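Local coordinates for protein C-domain type II peptide synthetase (Streptomyces globisporus, PDB 4ZNM) that is a stand-alone condensation-type domain of nonribosomal peptide synthetases, built on the chloramphenicol acetyltransferase-like fold, at residues L187-W199 and G297-F310. Numbering follows the deposited sequence. Where two conformers were deposited one is given.
Sequences LPEPAQHAEFARW and GRNNSRFEDTVGSF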
loop_
_atom_site.group_PDB
_atom_site.type_symbol
_atom_site.label_atom_id
_atom_site.label_comp_id
_atom_site.label_asym_id
_atom_site.label_seq_id
_atom_site.Cartn_x
_atom_site.Cartn_y
_atom_site.Cartn_z
ATOM N N LEU A 187 -14.644 21.102 4.950
ATOM C CA LEU A 187 -14.030 19.837 5.303
ATOM C C LEU A 187 -14.538 19.446 6.675
ATOM O O LEU A 187 -14.681 20.303 7.535
ATOM C CB LEU A 187 -12.497 19.941 5.317
ATOM C CG LEU A 187 -11.815 20.253 3.983
ATOM C CD1 LEU A 187 -10.310 20.400 4.190
ATOM C CD2 LEU A 187 -12.112 19.161 2.967
ATOM N N PRO A 188 -14.802 18.152 6.894
ATOM C CA PRO A 188 -15.108 17.738 8.265
ATOM C C PRO A 188 -13.889 17.904 9.193
ATOM O O PRO A 188 -12.757 17.894 8.740
ATOM C CB PRO A 188 -15.501 16.269 8.100
ATOM C CG PRO A 188 -14.793 15.817 6.856
ATOM C CD PRO A 188 -14.792 17.014 5.954
ATOM N N GLU A 189 -14.120 18.076 10.480
ATOM C CA GLU A 189 -13.028 18.128 11.432
ATOM C C GLU A 189 -12.406 16.728 11.520
ATOM O O GLU A 189 -13.111 15.751 11.728
ATOM C CB GLU A 189 -13.531 18.607 12.801
ATOM C CG GLU A 189 -12.438 19.041 13.791
ATOM C CD GLU A 189 -11.700 20.314 13.368
ATOM O OE1 GLU A 189 -12.229 21.096 12.533
ATOM O OE2 GLU A 189 -10.582 20.530 13.883
ATOM N N PRO A 190 -11.088 16.615 11.312
ATOM C CA PRO A 190 -10.584 15.248 11.323
ATOM C C PRO A 190 -10.194 14.775 12.705
ATOM O O PRO A 190 -9.789 15.545 13.570
ATOM C CB PRO A 190 -9.355 15.326 10.410
ATOM C CG PRO A 190 -8.839 16.718 10.621
ATOM C CD PRO A 190 -10.042 17.591 10.946
ATOM N N ALA A 191 -10.303 13.483 12.901
ATOM C CA ALA A 191 -9.715 12.863 14.073
ATOM C C ALA A 191 -8.202 12.777 13.793
ATOM O O ALA A 191 -7.782 12.529 12.661
ATOM C CB ALA A 191 -10.319 11.504 14.319
ATOM N N GLN A 192 -7.388 13.025 14.804
ATOM C CA GLN A 192 -5.948 12.888 14.639
ATOM C C GLN A 192 -5.479 11.435 14.865
ATOM O O GLN A 192 -6.131 10.645 15.569
ATOM C CB GLN A 192 -5.236 13.820 15.607
ATOM C CG GLN A 192 -5.541 15.283 15.399
ATOM C CD GLN A 192 -5.091 15.783 14.048
ATOM O OE1 GLN A 192 -4.259 15.185 13.383
ATOM N NE2 GLN A 192 -5.666 16.874 13.627
ATOM N N HIS A 193 -4.344 11.076 14.277
ATOM C CA HIS A 193 -3.867 9.722 14.410
ATOM C C HIS A 193 -3.624 9.337 15.886
ATOM O O HIS A 193 -3.786 8.189 16.235
ATOM C CB HIS A 193 -2.588 9.515 13.640
ATOM C CG HIS A 193 -2.125 8.097 13.650
ATOM N ND1 HIS A 193 -1.019 7.683 14.357
ATOM C CD2 HIS A 193 -2.640 6.986 13.072
ATOM C CE1 HIS A 193 -0.862 6.378 14.206
ATOM N NE2 HIS A 193 -1.839 5.925 13.443
ATOM N N ALA A 194 -3.271 10.303 16.742
ATOM C CA ALA A 194 -3.003 10.005 18.132
ATOM C C ALA A 194 -4.273 9.496 18.772
ATOM O O ALA A 194 -4.229 8.644 19.647
ATOM C CB ALA A 194 -2.491 11.215 18.868
ATOM N N GLU A 195 -5.406 10.026 18.341
ATOM C CA GLU A 195 -6.671 9.578 18.893
ATOM C C GLU A 195 -6.883 8.101 18.537
ATOM O O GLU A 195 -7.335 7.305 19.374
ATOM C CB GLU A 195 -7.831 10.435 18.379
ATOM C CG GLU A 195 -7.705 11.933 18.671
ATOM C CD GLU A 195 -8.805 12.735 17.983
ATOM O OE1 GLU A 195 -9.986 12.384 18.194
ATOM O OE2 GLU A 195 -8.484 13.677 17.227
ATOM N N PHE A 196 -6.515 7.729 17.312
ATOM C CA PHE A 196 -6.627 6.338 16.887
ATOM C C PHE A 196 -5.671 5.431 17.674
ATOM O O PHE A 196 -6.021 4.310 18.079
ATOM C CB PHE A 196 -6.364 6.196 15.388
ATOM C CG PHE A 196 -6.424 4.769 14.919
ATOM C CD1 PHE A 196 -5.272 4.080 14.590
ATOM C CD2 PHE A 196 -7.638 4.104 14.861
ATOM C CE1 PHE A 196 -5.338 2.741 14.174
ATOM C CE2 PHE A 196 -7.706 2.770 14.450
ATOM C CZ PHE A 196 -6.555 2.099 14.109
ATOM N N ALA A 197 -4.449 5.902 17.880
ATOM C CA ALA A 197 -3.494 5.132 18.649
ATOM C C ALA A 197 -4.079 4.819 20.023
ATOM O O ALA A 197 -3.886 3.715 20.543
ATOM C CB ALA A 197 -2.167 5.876 18.767
ATOM N N ARG A 198 -4.800 5.780 20.599
ATOM C CA ARG A 198 -5.465 5.569 21.891
ATOM C C ARG A 198 -6.591 4.559 21.766
ATOM O O ARG A 198 -6.703 3.604 22.541
ATOM C CB ARG A 198 -6.043 6.879 22.430
ATOM C CG ARG A 198 -5.162 7.612 23.414
ATOM C CD ARG A 198 -5.961 8.649 24.212
ATOM N NE ARG A 198 -6.580 9.692 23.378
ATOM C CZ ARG A 198 -7.893 9.850 23.189
ATOM N NH1 ARG A 198 -8.327 10.840 22.419
ATOM N NH2 ARG A 198 -8.782 9.039 23.756
ATOM N N TRP A 199 -7.451 4.795 20.785
ATOM C CA TRP A 199 -8.631 3.986 20.628
ATOM C C TRP A 199 -8.234 2.517 20.391
ATOM O O TRP A 199 -8.869 1.607 20.918
ATOM C CB TRP A 199 -9.504 4.500 19.487
ATOM C CG TRP A 199 -10.646 3.572 19.278
ATOM C CD1 TRP A 199 -11.809 3.526 19.996
ATOM C CD2 TRP A 199 -10.712 2.494 18.341
ATOM N NE1 TRP A 199 -12.597 2.488 19.564
ATOM C CE2 TRP A 199 -11.948 1.835 18.548
ATOM C CE3 TRP A 199 -9.850 2.015 17.357
ATOM C CZ2 TRP A 199 -12.344 0.744 17.790
ATOM C CZ3 TRP A 199 -10.247 0.930 16.602
ATOM C CH2 TRP A 199 -11.486 0.310 16.820
ATOM N N GLY A 297 -7.546 -1.598 7.805
ATOM C CA GLY A 297 -7.358 -1.189 9.201
ATOM C C GLY A 297 -8.252 -0.014 9.613
ATOM O O GLY A 297 -8.068 0.578 10.674
ATOM N N ARG A 298 -9.221 0.310 8.758
ATOM C CA ARG A 298 -10.145 1.442 8.959
ATOM C C ARG A 298 -11.614 1.044 9.092
ATOM O O ARG A 298 -12.513 1.688 8.534
ATOM C CB ARG A 298 -9.993 2.421 7.806
ATOM C CG ARG A 298 -8.590 3.044 7.825
ATOM C CD ARG A 298 -8.456 3.993 6.722
ATOM N NE ARG A 298 -7.158 4.648 6.613
ATOM C CZ ARG A 298 -6.899 5.900 6.989
ATOM N NH1 ARG A 298 -7.810 6.635 7.614
ATOM N NH2 ARG A 298 -5.708 6.416 6.742
ATOM N N ASN A 299 -11.844 0.011 9.882
ATOM C CA ASN A 299 -13.200 -0.432 10.209
ATOM C C ASN A 299 -13.976 0.673 10.939
ATOM O O ASN A 299 -15.164 0.840 10.742
ATOM C CB ASN A 299 -13.132 -1.686 11.083
ATOM C CG ASN A 299 -12.102 -2.681 10.586
ATOM O OD1 ASN A 299 -10.894 -2.383 10.524
ATOM N ND2 ASN A 299 -12.565 -3.872 10.231
ATOM N N ASN A 300 -13.287 1.420 11.793
ATOM C CA ASN A 300 -13.929 2.439 12.617
ATOM C C ASN A 300 -14.070 3.750 11.849
ATOM O O ASN A 300 -13.091 4.470 11.667
ATOM C CB ASN A 300 -13.117 2.640 13.889
ATOM C CG ASN A 300 -13.788 3.562 14.862
ATOM O OD1 ASN A 300 -14.691 4.316 14.492
ATOM N ND2 ASN A 300 -13.348 3.518 16.124
ATOM N N SER A 301 -15.293 4.074 11.435
ATOM C CA SER A 301 -15.529 5.206 10.533
ATOM C C SER A 301 -15.224 6.577 11.152
ATOM O O SER A 301 -15.084 7.562 10.425
ATOM C CB SER A 301 -16.974 5.174 10.022
ATOM O OG SER A 301 -17.904 5.624 10.997
ATOM N N ARG A 302 -15.101 6.659 12.477
ATOM C CA ARG A 302 -14.568 7.876 13.113
ATOM C C ARG A 302 -13.251 8.340 12.440
ATOM O O ARG A 302 -12.934 9.522 12.441
ATOM C CB ARG A 302 -14.348 7.625 14.620
ATOM C CG ARG A 302 -13.508 8.639 15.383
ATOM C CD ARG A 302 -14.292 9.869 15.762
ATOM N NE ARG A 302 -13.479 10.821 16.525
ATOM C CZ ARG A 302 -13.352 12.121 16.247
ATOM N NH1 ARG A 302 -13.984 12.672 15.214
ATOM N NH2 ARG A 302 -12.578 12.882 17.012
ATOM N N PHE A 303 -12.477 7.414 11.881
ATOM C CA PHE A 303 -11.140 7.756 11.391
ATOM C C PHE A 303 -11.008 7.863 9.849
ATOM O O PHE A 303 -9.909 7.918 9.316
ATOM C CB PHE A 303 -10.140 6.745 11.985
ATOM C CG PHE A 303 -10.116 6.787 13.486
ATOM C CD1 PHE A 303 -9.531 7.848 14.139
ATOM C CD2 PHE A 303 -10.735 5.823 14.228
ATOM C CE1 PHE A 303 -9.543 7.930 15.515
ATOM C CE2 PHE A 303 -10.764 5.910 15.606
ATOM C CZ PHE A 303 -10.163 6.963 16.245
ATOM N N GLU A 304 -12.123 8.012 9.142
ATOM C CA GLU A 304 -12.091 8.005 7.672
ATOM C C GLU A 304 -11.479 9.265 7.050
ATOM O O GLU A 304 -11.064 9.237 5.907
ATOM C CB GLU A 304 -13.522 7.815 7.114
ATOM C CG GLU A 304 -14.494 8.941 7.411
ATOM C CD GLU A 304 -15.932 8.579 7.028
ATOM O OE1 GLU A 304 -16.811 9.465 7.113
ATOM O OE2 GLU A 304 -16.176 7.411 6.641
ATOM N N ASP A 305 -11.472 10.372 7.790
ATOM C CA ASP A 305 -10.791 11.587 7.361
ATOM C C ASP A 305 -9.399 11.733 7.998
ATOM O O ASP A 305 -8.815 12.826 7.956
ATOM C CB ASP A 305 -11.650 12.800 7.714
ATOM C CG ASP A 305 -13.000 12.785 6.980
ATOM O OD1 ASP A 305 -13.000 12.481 5.763
ATOM O OD2 ASP A 305 -14.053 13.022 7.617
ATOM N N THR A 306 -8.902 10.652 8.603
ATOM C CA THR A 306 -7.673 10.704 9.408
ATOM C C THR A 306 -6.442 10.289 8.618
ATOM O O THR A 306 -6.405 9.187 8.054
ATOM C CB THR A 306 -7.731 9.784 10.638
ATOM O OG1 THR A 306 -8.831 10.160 11.470
ATOM C CG2 THR A 306 -6.418 9.893 11.464
ATOM N N VAL A 307 -5.419 11.137 8.656
ATOM C CA VAL A 307 -4.118 10.809 8.064
ATOM C C VAL A 307 -3.284 10.034 9.064
ATOM O O VAL A 307 -3.103 10.421 10.237
ATOM C CB VAL A 307 -3.415 12.089 7.557
ATOM C CG1 VAL A 307 -1.985 11.809 7.060
ATOM C CG2 VAL A 307 -4.248 12.723 6.448
ATOM N N GLY A 308 -2.806 8.896 8.585
ATOM C CA GLY A 308 -1.975 7.985 9.345
ATOM C C GLY A 308 -1.797 6.691 8.547
ATOM O O GLY A 308 -2.377 6.533 7.477
ATOM N N SER A 309 -1.017 5.761 9.059
ATOM C CA SER A 309 -0.892 4.450 8.428
ATOM C C SER A 309 -1.603 3.398 9.290
ATOM O O SER A 309 -1.124 2.977 10.346
ATOM C CB SER A 309 0.580 4.125 8.199
ATOM O OG SER A 309 0.691 2.941 7.449
ATOM N N PHE A 310 -2.760 2.974 8.796
ATOM C CA PHE A 310 -3.685 2.102 9.509
ATOM C C PHE A 310 -3.571 0.643 9.118
ATOM O O PHE A 310 -4.195 -0.202 9.738
ATOM C CB PHE A 310 -5.136 2.570 9.231
ATOM C CG PHE A 310 -5.514 3.822 9.965
ATOM C CD1 PHE A 310 -4.934 5.029 9.645
ATOM C CD2 PHE A 310 -6.472 3.793 10.957
ATOM C CE1 PHE A 310 -5.288 6.187 10.312
ATOM C CE2 PHE A 310 -6.823 4.943 11.625
ATOM C CZ PHE A 310 -6.229 6.138 11.309
HETATM O O HOH W 1 -5.591 13.276 10.690
HETATM O O HOH W 2 -11.386 11.454 10.820
HETATM O O HOH W 3 -3.131 12.696 12.076
HETATM O O HOH W 4 -2.112 3.176 12.974
#
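Phe196 packs between Phe303 and Phe310 where the helix beginning at His193 crosses the loop 297-310. Its edge turns to the face of Phe303, with the planes at 73°, and its CB lies over that same ring, 3.9 Å from the centroid, a CH-pi contact. Phe310 CE2 sits above the centre of the Phe196 ring, 3.3 Å from Phe196 CG, while the two planes meet at only 40°, so this pair is oblique. His193 extends the cluster, presenting its edge to the face of Phe310 in an offset edge-to-face pair. With CG anti to its backbone N, Trp199 turns one indole face to Asn300 ND2, which sits over the ring centre, 3.3 Å from Trp199 CE2.

Around the helix start polar contacts join in. Arg302 spreads its guanidinium over Ala191 CB, and its NH2 forms a salt bridge with Glu195 OE1 (2.9 Å) whose hydrogen bond is weak, bent to 129°. Glu195 OE2 accepts, from above the carboxylate plane, a nearly straight 2.7 Å bond from the backbone N of Gln192, the N-cap residue. Thr306 OG1 donates to Ala191 O over 2.9 Å; three waters bridge backbone to backbone, and a fourth links His193 NE2 to Ser309 O.

Further out, Arg298 clasps Thr306 O with both NH1 and NH2, pairs with Asp161 and lays a guanidinium face against Phe310 CD1. A four-ring aromatic cluster, flanked by polar and water-mediated links, thus joins the start of helix 193-203 to the loop between strands 288-295 and 312-319 of the condensation domain.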